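Local coordinates for protein alpha-2,3-sialyltransferase (Campylobacter jejuni, PDB 2P56) that probably transfers sialic acid in alpha-2,3 linkage to sugar acceptors, as a membrane-associated glycosyltransferase whose N-terminal portion, carrying the sialyltransferase family region, forms this chain, at residues Phe73-His78 and Leu262-Thr267; Asn11-Ser16 and Ile159-Lys164; Lys86-Ile91 and Glu251-Asn256. All blocks are in the same frame, centred on the assembly; numbering follows the deposited sequence.

Interaction 1: Phe73-His78 and Leu262-Thr267; sequences FLQQYH and LLTDNT. With EDO (1,2-ethanediol), chain C.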
loop_
_atom_site.group_PDB
_atom_site.type_symbol
_atom_site.label_atom_id
_atom_site.label_comp_id
_atom_site.label_asym_id
_atom_site.label_seq_id
_atom_site.Cartn_x
_atom_site.Cartn_y
_atom_site.Cartn_z
ATOM N N PHE A 73 -12.120 -21.170 -7.806
ATOM C CA PHE A 73 -11.074 -21.383 -6.813
ATOM C C PHE A 73 -11.619 -21.783 -5.455
ATOM O O PHE A 73 -11.074 -22.669 -4.795
ATOM C CB PHE A 73 -10.178 -20.144 -6.655
ATOM C CG PHE A 73 -8.873 -20.450 -5.975
ATOM C CD1 PHE A 73 -7.832 -21.047 -6.684
ATOM C CD2 PHE A 73 -8.713 -20.226 -4.607
ATOM C CE1 PHE A 73 -6.649 -21.424 -6.043
ATOM C CE2 PHE A 73 -7.533 -20.600 -3.951
ATOM C CZ PHE A 73 -6.499 -21.203 -4.672
ATOM N N LEU A 74 -12.694 -21.132 -5.026
ATOM C CA LEU A 74 -13.277 -21.467 -3.737
ATOM C C LEU A 74 -13.522 -22.981 -3.629
ATOM O O LEU A 74 -13.076 -23.616 -2.677
ATOM C CB LEU A 74 -14.587 -20.706 -3.536
ATOM C CG LEU A 74 -15.277 -20.954 -2.198
ATOM C CD1 LEU A 74 -14.473 -20.305 -1.066
ATOM C CD2 LEU A 74 -16.689 -20.397 -2.257
ATOM N N GLN A 75 -14.229 -23.555 -4.599
ATOM C CA GLN A 75 -14.506 -24.996 -4.584
ATOM C C GLN A 75 -13.269 -25.878 -4.829
ATOM O O GLN A 75 -13.137 -26.954 -4.240
ATOM C CB GLN A 75 -15.583 -25.335 -5.621
ATOM C CG GLN A 75 -16.955 -24.679 -5.345
ATOM C CD GLN A 75 -17.048 -23.252 -5.863
ATOM O OE1 GLN A 75 -16.038 -22.644 -6.247
ATOM N NE2 GLN A 75 -18.266 -22.703 -5.868
ATOM N N GLN A 76 -12.367 -25.442 -5.704
ATOM C CA GLN A 76 -11.170 -26.234 -5.975
ATOM C C GLN A 76 -10.248 -26.244 -4.759
ATOM O O GLN A 76 -9.638 -27.265 -4.442
ATOM C CB GLN A 76 -10.405 -25.674 -7.181
ATOM C CG GLN A 76 -11.114 -25.797 -8.518
ATOM C CD GLN A 76 -11.154 -27.218 -9.054
ATOM O OE1 GLN A 76 -11.175 -27.430 -10.266
ATOM N NE2 GLN A 76 -11.174 -28.194 -8.160
ATOM N N TYR A 77 -10.137 -25.102 -4.082
ATOM C CA TYR A 77 -9.278 -25.017 -2.905
ATOM C C TYR A 77 -9.766 -26.037 -1.891
ATOM O O TYR A 77 -8.978 -26.804 -1.330
ATOM C CB TYR A 77 -9.332 -23.616 -2.300
ATOM C CG TYR A 77 -8.479 -23.452 -1.063
ATOM C CD1 TYR A 77 -7.105 -23.215 -1.159
ATOM C CD2 TYR A 77 -9.047 -23.534 0.211
ATOM C CE1 TYR A 77 -6.324 -23.061 -0.017
ATOM C CE2 TYR A 77 -8.273 -23.384 1.356
ATOM C CZ TYR A 77 -6.917 -23.146 1.236
ATOM O OH TYR A 77 -6.159 -22.994 2.378
ATOM N N HIS A 78 -11.079 -26.040 -1.671
ATOM C CA HIS A 78 -11.710 -26.974 -0.743
ATOM C C HIS A 78 -11.491 -28.414 -1.217
ATOM O O HIS A 78 -11.161 -29.297 -0.430
ATOM C CB HIS A 78 -13.210 -26.664 -0.642
ATOM C CG HIS A 78 -14.018 -27.738 0.025
ATOM N ND1 HIS A 78 -13.693 -28.265 1.258
ATOM C CD2 HIS A 78 -15.163 -28.354 -0.355
ATOM C CE1 HIS A 78 -14.602 -29.160 1.605
ATOM N NE2 HIS A 78 -15.507 -29.231 0.645
ATOM N N LEU A 262 -15.848 -30.590 -5.514
ATOM C CA LEU A 262 -16.671 -30.543 -4.308
ATOM C C LEU A 262 -17.520 -29.294 -4.177
ATOM O O LEU A 262 -17.097 -28.202 -4.548
ATOM C CB LEU A 262 -15.780 -30.671 -3.071
ATOM C CG LEU A 262 -15.513 -32.053 -2.468
ATOM C CD1 LEU A 262 -15.729 -33.152 -3.486
ATOM C CD2 LEU A 262 -14.108 -32.079 -1.927
ATOM N N LEU A 263 -18.729 -29.461 -3.651
ATOM C CA LEU A 263 -19.632 -28.333 -3.438
ATOM C C LEU A 263 -19.357 -27.765 -2.049
ATOM O O LEU A 263 -18.899 -28.479 -1.161
ATOM C CB LEU A 263 -21.089 -28.791 -3.540
ATOM C CG LEU A 263 -21.761 -28.705 -4.917
ATOM C CD1 LEU A 263 -20.768 -28.977 -6.028
ATOM C CD2 LEU A 263 -22.919 -29.694 -4.964
ATOM N N THR A 264 -19.622 -26.477 -1.866
ATOM C CA THR A 264 -19.397 -25.845 -0.575
ATOM C C THR A 264 -20.713 -25.621 0.164
ATOM O O THR A 264 -21.763 -25.510 -0.462
ATOM C CB THR A 264 -18.683 -24.489 -0.737
ATOM O OG1 THR A 264 -19.488 -23.607 -1.533
ATOM C CG2 THR A 264 -17.336 -24.690 -1.407
ATOM N N ASP A 265 -20.646 -25.579 1.495
ATOM C CA ASP A 265 -21.822 -25.336 2.330
ATOM C C ASP A 265 -22.033 -23.828 2.433
ATOM O O ASP A 265 -21.066 -23.058 2.413
ATOM C CB ASP A 265 -21.619 -25.921 3.732
ATOM C CG ASP A 265 -21.966 -27.398 3.802
ATOM O OD1 ASP A 265 -21.558 -28.077 4.772
ATOM O OD2 ASP A 265 -22.653 -27.876 2.878
ATOM N N ASN A 266 -23.288 -23.405 2.555
ATOM C CA ASN A 266 -23.590 -21.981 2.643
ATOM C C ASN A 266 -23.354 -21.371 4.027
ATOM O O ASN A 266 -24.266 -20.836 4.657
ATOM C CB ASN A 266 -25.027 -21.726 2.186
ATOM C CG ASN A 266 -25.309 -20.256 1.951
ATOM O OD1 ASN A 266 -26.000 -19.610 2.741
ATOM N ND2 ASN A 266 -24.766 -19.717 0.861
ATOM N N THR A 267 -22.114 -21.467 4.491
ATOM C CA THR A 267 -21.703 -20.911 5.772
ATOM C C THR A 267 -21.681 -19.393 5.603
ATOM O O THR A 267 -21.878 -18.884 4.502
ATOM C CB THR A 267 -20.273 -21.357 6.137
ATOM O OG1 THR A 267 -19.374 -20.920 5.110
ATOM C CG2 THR A 267 -20.187 -22.877 6.264
HETATM C C1 EDO C . -17.676 -27.035 2.284
HETATM O O1 EDO C . -18.181 -25.812 2.853
HETATM C C2 EDO C . -18.042 -28.179 3.166
HETATM O O2 EDO C . -18.863 -29.209 2.542
HETATM O O HOH W 1 -18.120 -30.451 0.312
#
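The ring of H78 lies sandwiched between protein and a bound 1,2-ethanediol, probably from the crystallisation liquor. L262 CD2 covers one face. C1 of the diol sits over the opposite face, 3.5 Å from H78 NE2 and offset toward the rim. Water 1 lies at the ring edge, in the ring plane, 2.9 Å from H78 NE2. It donates to L263 O at 2.6 Å and also bonds O2 of the diol. D265 N holds the diol, reaching O1 over 2.8 Å in a nearly straight bond (174°). The imidazole points at the loop because H78 CG is anti to the backbone N (chi1 167°). L262 CB then rests 3.6 Å from H78 CD2. One helical turn earlier, Q75 CB packs on L262 O at 3.4 Å, and Q75 CG meets T264 CG2 at 4.0 Å. T264 OG1 is bonded to K274 in helix 268-279. H78 ND1 is bonded to Y139 of the second subunit, and Y143 O of that subunit bonds the diol. The contact thus joins the start of helix 73-85 to the loop before helix 268-279 at a subunit interface. Water and diol carry its polar links, while direct contact is van der Waals packing.

Interaction 2: Asn11-Ser16 and Ile159-Lys164; sequences NELIVS and IALGYK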
loop_
_atom_site.group_PDB
_atom_site.type_symbol
_atom_site.label_atom_id
_atom_site.label_comp_id
_atom_site.label_asym_id
_atom_site.label_seq_id
_atom_site.Cartn_x
_atom_site.Cartn_y
_atom_site.Cartn_z
ATOM N N ASN A 11 6.066 -23.083 1.724
ATOM C CA ASN A 11 5.948 -21.628 1.844
ATOM C C ASN A 11 6.303 -21.029 0.489
ATOM O O ASN A 11 5.603 -20.155 -0.029
ATOM C CB ASN A 11 6.921 -21.074 2.891
ATOM C CG ASN A 11 6.554 -21.474 4.304
ATOM O OD1 ASN A 11 5.429 -21.255 4.751
ATOM N ND2 ASN A 11 7.507 -22.059 5.018
ATOM N N GLU A 12 7.411 -21.507 -0.069
ATOM C CA GLU A 12 7.887 -21.066 -1.371
ATOM C C GLU A 12 8.344 -22.319 -2.110
ATOM O O GLU A 12 8.899 -23.236 -1.505
ATOM C CB GLU A 12 9.061 -20.092 -1.219
ATOM C CG GLU A 12 9.470 -19.396 -2.517
ATOM C CD GLU A 12 10.722 -18.534 -2.366
ATOM O OE1 GLU A 12 10.781 -17.722 -1.418
ATOM O OE2 GLU A 12 11.646 -18.663 -3.203
ATOM N N LEU A 13 8.095 -22.358 -3.414
ATOM C CA LEU A 13 8.483 -23.498 -4.236
ATOM C C LEU A 13 9.874 -23.230 -4.825
ATOM O O LEU A 13 10.015 -22.483 -5.797
ATOM C CB LEU A 13 7.449 -23.698 -5.350
ATOM C CG LEU A 13 7.477 -24.979 -6.186
ATOM C CD1 LEU A 13 6.210 -25.024 -7.037
ATOM C CD2 LEU A 13 8.726 -25.032 -7.071
ATOM N N ILE A 14 10.897 -23.837 -4.226
ATOM C CA ILE A 14 12.273 -23.651 -4.682
ATOM C C ILE A 14 12.795 -24.818 -5.511
ATOM O O ILE A 14 12.718 -25.976 -5.097
ATOM C CB ILE A 14 13.239 -23.443 -3.490
ATOM C CG1 ILE A 14 12.973 -22.098 -2.813
ATOM C CG2 ILE A 14 14.677 -23.494 -3.972
ATOM C CD1 ILE A 14 11.674 -22.033 -2.058
ATOM N N VAL A 15 13.337 -24.501 -6.683
ATOM C CA VAL A 15 13.895 -25.509 -7.577
ATOM C C VAL A 15 15.420 -25.548 -7.429
ATOM O O VAL A 15 16.091 -24.533 -7.626
ATOM C CB VAL A 15 13.563 -25.199 -9.061
ATOM C CG1 VAL A 15 14.199 -26.238 -9.968
ATOM C CG2 VAL A 15 12.063 -25.172 -9.270
ATOM N N SER A 16 15.959 -26.712 -7.071
ATOM C CA SER A 16 17.404 -26.878 -6.928
ATOM C C SER A 16 18.012 -27.154 -8.300
ATOM O O SER A 16 17.408 -27.847 -9.121
ATOM C CB SER A 16 17.723 -28.045 -5.992
ATOM O OG SER A 16 19.106 -28.363 -6.041
ATOM N N ILE A 159 8.972 -22.224 -15.693
ATOM C CA ILE A 159 10.148 -21.512 -16.171
ATOM C C ILE A 159 10.557 -20.398 -15.208
ATOM O O ILE A 159 11.736 -20.280 -14.851
ATOM C CB ILE A 159 9.902 -20.923 -17.583
ATOM C CG1 ILE A 159 9.755 -22.058 -18.599
ATOM C CG2 ILE A 159 11.045 -20.002 -17.981
ATOM C CD1 ILE A 159 9.480 -21.583 -20.020
ATOM N N ALA A 160 9.589 -19.592 -14.769
ATOM C CA ALA A 160 9.883 -18.497 -13.848
ATOM C C ALA A 160 10.426 -19.016 -12.521
ATOM O O ALA A 160 11.165 -18.326 -11.819
ATOM C CB ALA A 160 8.626 -17.655 -13.608
ATOM N N LEU A 161 10.057 -20.241 -12.184
ATOM C CA LEU A 161 10.501 -20.857 -10.940
ATOM C C LEU A 161 11.895 -21.489 -11.040
ATOM O O LEU A 161 12.528 -21.759 -10.020
ATOM C CB LEU A 161 9.476 -21.907 -10.502
ATOM C CG LEU A 161 8.498 -21.634 -9.348
ATOM C CD1 LEU A 161 8.444 -20.169 -8.966
ATOM C CD2 LEU A 161 7.138 -22.155 -9.754
ATOM N N GLY A 162 12.372 -21.743 -12.256
ATOM C CA GLY A 162 13.701 -22.319 -12.387
ATOM C C GLY A 162 13.841 -23.672 -13.064
ATOM O O GLY A 162 14.955 -24.176 -13.192
ATOM N N TYR A 163 12.740 -24.283 -13.485
ATOM C CA TYR A 163 12.843 -25.566 -14.165
ATOM C C TYR A 163 13.410 -25.275 -15.543
ATOM O O TYR A 163 13.086 -24.242 -16.130
ATOM C CB TYR A 163 11.476 -26.237 -14.283
ATOM C CG TYR A 163 10.909 -26.698 -12.956
ATOM C CD1 TYR A 163 10.006 -25.908 -12.253
ATOM C CD2 TYR A 163 11.280 -27.928 -12.407
ATOM C CE1 TYR A 163 9.477 -26.324 -11.044
ATOM C CE2 TYR A 163 10.759 -28.356 -11.191
ATOM C CZ TYR A 163 9.852 -27.545 -10.515
ATOM O OH TYR A 163 9.303 -27.960 -9.321
ATOM N N LYS A 164 14.250 -26.173 -16.059
ATOM C CA LYS A 164 14.876 -25.961 -17.363
ATOM C C LYS A 164 14.402 -26.912 -18.449
ATOM O O LYS A 164 14.545 -26.618 -19.636
ATOM C CB LYS A 164 16.400 -26.058 -17.241
ATOM C CG LYS A 164 16.958 -25.425 -15.982
ATOM C CD LYS A 164 16.513 -23.982 -15.798
ATOM C CE LYS A 164 17.173 -23.041 -16.787
ATOM N NZ LYS A 164 16.986 -21.614 -16.373
#
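V15 and Y163 form the centre of this contact. V15 CG2 sits over one face of the Y163 ring in a CH-pi contact. It lies 3.6 Å from the ring centroid and 21° off the ring normal. The methyl is offset toward the rim, so its nearest ring atom is CE1 of Y163, at 3.3 Å. The two branches of V15 divide the work. CG1 is anti to the backbone N (chi1 178°) and points to G162, with G162 O 3.9 Å from V15 CG1. CG2 is anti to the carbonyl carbon and goes to the ring; V15 CG2 also lies 3.5 Å from L161 O.

L13 adds a second apolar layer. Its chain is extended, with CG anti to the backbone N (chi1 -168°), which brings both methyls to the other segment. L13 CD1 meets L161 CD2 at 4.1 Å, the two side chains crossing at about a right angle. L13 CD2 lies 3.7 Å from Y163 OH, obliquely placed against the ring. The polar end of Y163 is held by a hydrogen bond to D44.

G162 ends the helix in a Schellman motif with positive phi, and its backbone passes close to V15. L13 and V15 point toward 159-164, whereas I14 between them points away.

The contact is apolar packing of the N-terminal loop against the C-terminal end of helix 150-161 and the turn that follows. The loop leads into strand 21-25, and the turn after the helix leads into the adjacent parallel strand 165-169. On the sheet side, L13 touches strands 62-68 and 90-96, and Y163 touches K64 of strand 62-68.

Interaction 3: Lys86-Ile91 and Glu251-Asn256; sequences KNEYEI and ENKHNN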
loop_
_atom_site.group_PDB
_atom_site.type_symbol
_atom_site.label_atom_id
_atom_site.label_comp_id
_atom_site.label_asym_id
_atom_site.label_seq_id
_atom_site.Cartn_x
_atom_site.Cartn_y
_atom_site.Cartn_z
ATOM N N LYS A 86 -7.824 -36.909 2.665
ATOM C CA LYS A 86 -8.220 -38.278 2.362
ATOM C C LYS A 86 -7.064 -39.125 1.843
ATOM O O LYS A 86 -7.260 -40.281 1.473
ATOM C CB LYS A 86 -9.345 -38.288 1.322
ATOM C CG LYS A 86 -10.712 -37.849 1.840
ATOM C CD LYS A 86 -11.763 -37.936 0.733
ATOM C CE LYS A 86 -11.871 -39.360 0.167
ATOM N NZ LYS A 86 -12.746 -39.461 -1.048
ATOM N N ASN A 87 -5.866 -38.545 1.805
ATOM C CA ASN A 87 -4.670 -39.244 1.335
ATOM C C ASN A 87 -4.691 -39.648 -0.136
ATOM O O ASN A 87 -3.936 -40.530 -0.544
ATOM C CB ASN A 87 -4.420 -40.492 2.182
ATOM C CG ASN A 87 -4.109 -40.160 3.627
ATOM O OD1 ASN A 87 -3.162 -39.422 3.917
ATOM N ND2 ASN A 87 -4.907 -40.700 4.544
ATOM N N GLU A 88 -5.544 -39.012 -0.932
ATOM C CA GLU A 88 -5.615 -39.344 -2.350
ATOM C C GLU A 88 -4.444 -38.752 -3.120
ATOM O O GLU A 88 -3.971 -39.338 -4.091
ATOM C CB GLU A 88 -6.943 -38.877 -2.939
ATOM C CG GLU A 88 -8.125 -39.668 -2.396
ATOM C CD GLU A 88 -9.428 -39.314 -3.078
ATOM O OE1 GLU A 88 -9.435 -39.176 -4.315
ATOM O OE2 GLU A 88 -10.450 -39.188 -2.386
ATOM N N TYR A 89 -3.976 -37.588 -2.688
ATOM C CA TYR A 89 -2.828 -36.950 -3.325
ATOM C C TYR A 89 -2.005 -36.218 -2.283
ATOM O O TYR A 89 -2.483 -35.926 -1.187
ATOM C CB TYR A 89 -3.267 -35.923 -4.373
ATOM C CG TYR A 89 -3.893 -36.483 -5.626
ATOM C CD1 TYR A 89 -3.103 -36.919 -6.695
ATOM C CD2 TYR A 89 -5.281 -36.542 -5.760
ATOM C CE1 TYR A 89 -3.687 -37.388 -7.869
ATOM C CE2 TYR A 89 -5.870 -37.010 -6.916
ATOM C CZ TYR A 89 -5.073 -37.430 -7.970
ATOM O OH TYR A 89 -5.679 -37.870 -9.126
ATOM N N GLU A 90 -0.760 -35.931 -2.641
ATOM C CA GLU A 90 0.140 -35.151 -1.799
ATOM C C GLU A 90 0.315 -33.894 -2.645
ATOM O O GLU A 90 0.777 -33.967 -3.782
ATOM C CB GLU A 90 1.490 -35.852 -1.614
ATOM C CG GLU A 90 2.544 -34.953 -0.979
ATOM C CD GLU A 90 3.854 -35.663 -0.717
ATOM O OE1 GLU A 90 3.865 -36.585 0.127
ATOM O OE2 GLU A 90 4.869 -35.299 -1.355
ATOM N N ILE A 91 -0.076 -32.748 -2.110
ATOM C CA ILE A 91 0.009 -31.500 -2.857
ATOM C C ILE A 91 0.853 -30.499 -2.089
ATOM O O ILE A 91 0.464 -30.076 -1.006
ATOM C CB ILE A 91 -1.396 -30.921 -3.064
ATOM C CG1 ILE A 91 -2.284 -31.975 -3.728
ATOM C CG2 ILE A 91 -1.323 -29.645 -3.888
ATOM C CD1 ILE A 91 -3.755 -31.570 -3.859
ATOM N N GLU A 251 -1.084 -46.975 -10.905
ATOM C CA GLU A 251 -1.973 -47.289 -9.793
ATOM C C GLU A 251 -3.388 -46.810 -10.094
ATOM O O GLU A 251 -3.586 -45.660 -10.484
ATOM C CB GLU A 251 -1.481 -46.583 -8.530
ATOM C CG GLU A 251 -1.560 -47.397 -7.259
ATOM C CD GLU A 251 -0.214 -47.983 -6.879
ATOM O OE1 GLU A 251 0.329 -48.792 -7.663
ATOM O OE2 GLU A 251 0.306 -47.628 -5.797
ATOM N N ASN A 252 -4.371 -47.683 -9.910
ATOM C CA ASN A 252 -5.756 -47.299 -10.144
ATOM C C ASN A 252 -6.295 -46.519 -8.944
ATOM O O ASN A 252 -5.830 -46.699 -7.816
ATOM C CB ASN A 252 -6.614 -48.540 -10.396
ATOM C CG ASN A 252 -6.525 -49.029 -11.835
ATOM O OD1 ASN A 252 -5.436 -49.280 -12.357
ATOM N ND2 ASN A 252 -7.677 -49.163 -12.482
ATOM N N LYS A 253 -7.263 -45.642 -9.189
ATOM C CA LYS A 253 -7.859 -44.845 -8.120
ATOM C C LYS A 253 -8.803 -45.705 -7.285
ATOM O O LYS A 253 -9.464 -46.598 -7.814
ATOM C CB LYS A 253 -8.651 -43.676 -8.710
ATOM C CG LYS A 253 -7.813 -42.565 -9.325
ATOM C CD LYS A 253 -7.091 -41.778 -8.256
ATOM C CE LYS A 253 -7.094 -40.300 -8.578
ATOM N NZ LYS A 253 -8.468 -39.734 -8.608
ATOM N N HIS A 254 -8.874 -45.434 -5.984
ATOM C CA HIS A 254 -9.773 -46.201 -5.130
ATOM C C HIS A 254 -11.238 -45.946 -5.484
ATOM O O HIS A 254 -11.577 -44.933 -6.097
ATOM C CB HIS A 254 -9.555 -45.871 -3.656
ATOM C CG HIS A 254 -10.557 -46.519 -2.755
ATOM N ND1 HIS A 254 -10.699 -47.887 -2.667
ATOM C CD2 HIS A 254 -11.510 -45.990 -1.951
ATOM C CE1 HIS A 254 -11.697 -48.173 -1.849
ATOM N NE2 HIS A 254 -12.207 -47.040 -1.401
ATOM N N ASN A 255 -12.099 -46.876 -5.078
ATOM C CA ASN A 255 -13.537 -46.811 -5.336
ATOM C C ASN A 255 -14.197 -45.472 -5.028
ATOM O O ASN A 255 -14.854 -44.878 -5.885
ATOM C CB ASN A 255 -14.252 -47.901 -4.533
ATOM C CG ASN A 255 -13.877 -49.300 -4.980
ATOM O OD1 ASN A 255 -14.294 -50.289 -4.375
ATOM N ND2 ASN A 255 -13.089 -49.391 -6.049
ATOM N N ASN A 256 -14.025 -45.006 -3.797
ATOM C CA ASN A 256 -14.636 -43.760 -3.365
ATOM C C ASN A 256 -13.775 -42.520 -3.580
ATOM O O ASN A 256 -13.884 -41.549 -2.834
ATOM C CB ASN A 256 -15.020 -43.873 -1.889
ATOM C CG ASN A 256 -15.718 -45.183 -1.571
ATOM O OD1 ASN A 256 -16.706 -45.548 -2.214
ATOM N ND2 ASN A 256 -15.205 -45.900 -0.573
HETATM O O HOH W 2 -9.306 -38.276 -6.537
#
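K86 is extended at chi2 and bends at chi3 (58°), which carries its ammonium to N256 O. E88 runs out extended beyond CG, and its OE2 reaches the same ammonium. K86 NZ donates to N256 O at 3.0 Å, with a C=O...N angle of 152° and a tilt of 21° from the carbonyl plane. It also forms a salt bridge to E88 OE2 at 2.7 Å, nearly along the C-O axis. One lysine thus links its own segment to the facing loop. The K253 chain folds back and NZ faces E88. K253 NZ stays 4.4 Å from E88 OE1, too far for a salt bridge, though the opposite charges may still attract. Water 2 accepts from K253 NZ at 2.7 Å. Its step to E88 OE1 is modelled too short, so the bridge is doubtful in detail. K253 NZ is also bonded to the backbone oxygens of Y52 and E54. E88 OE1 takes a bond from I258 N, so both carboxylate oxygens are held. The Y89 hydroxyl bonds E54. The contact lies at the turn between helix 73-85, which ends in a Schellman motif at N87, and strand 90-96. The facing residues belong to the long loop between strand 224-227 and helix 268-279.

How the interactions relate
From the N terminus, the chain passes 11-16 first and then enters the parallel sheet at strand 21-25. Interaction 2 closes the loop from there to 159-164, at the end of helix 150-161. Within that loop lie 73-78 and 86-91, at the start of helix 73-85 and at the turn into strand 90-96. Their partners come much later, so interactions 1 and 3 both cross interaction 2. Interaction 3 nests inside interaction 1: both tie the helix 73-85 region to the loop that runs from strand 224-227 to helix 268-279. Their centres are 19 Å apart, whereas interaction 2 lies 29 Å from interaction 1 and 26 Å from interaction 3, centre to centre.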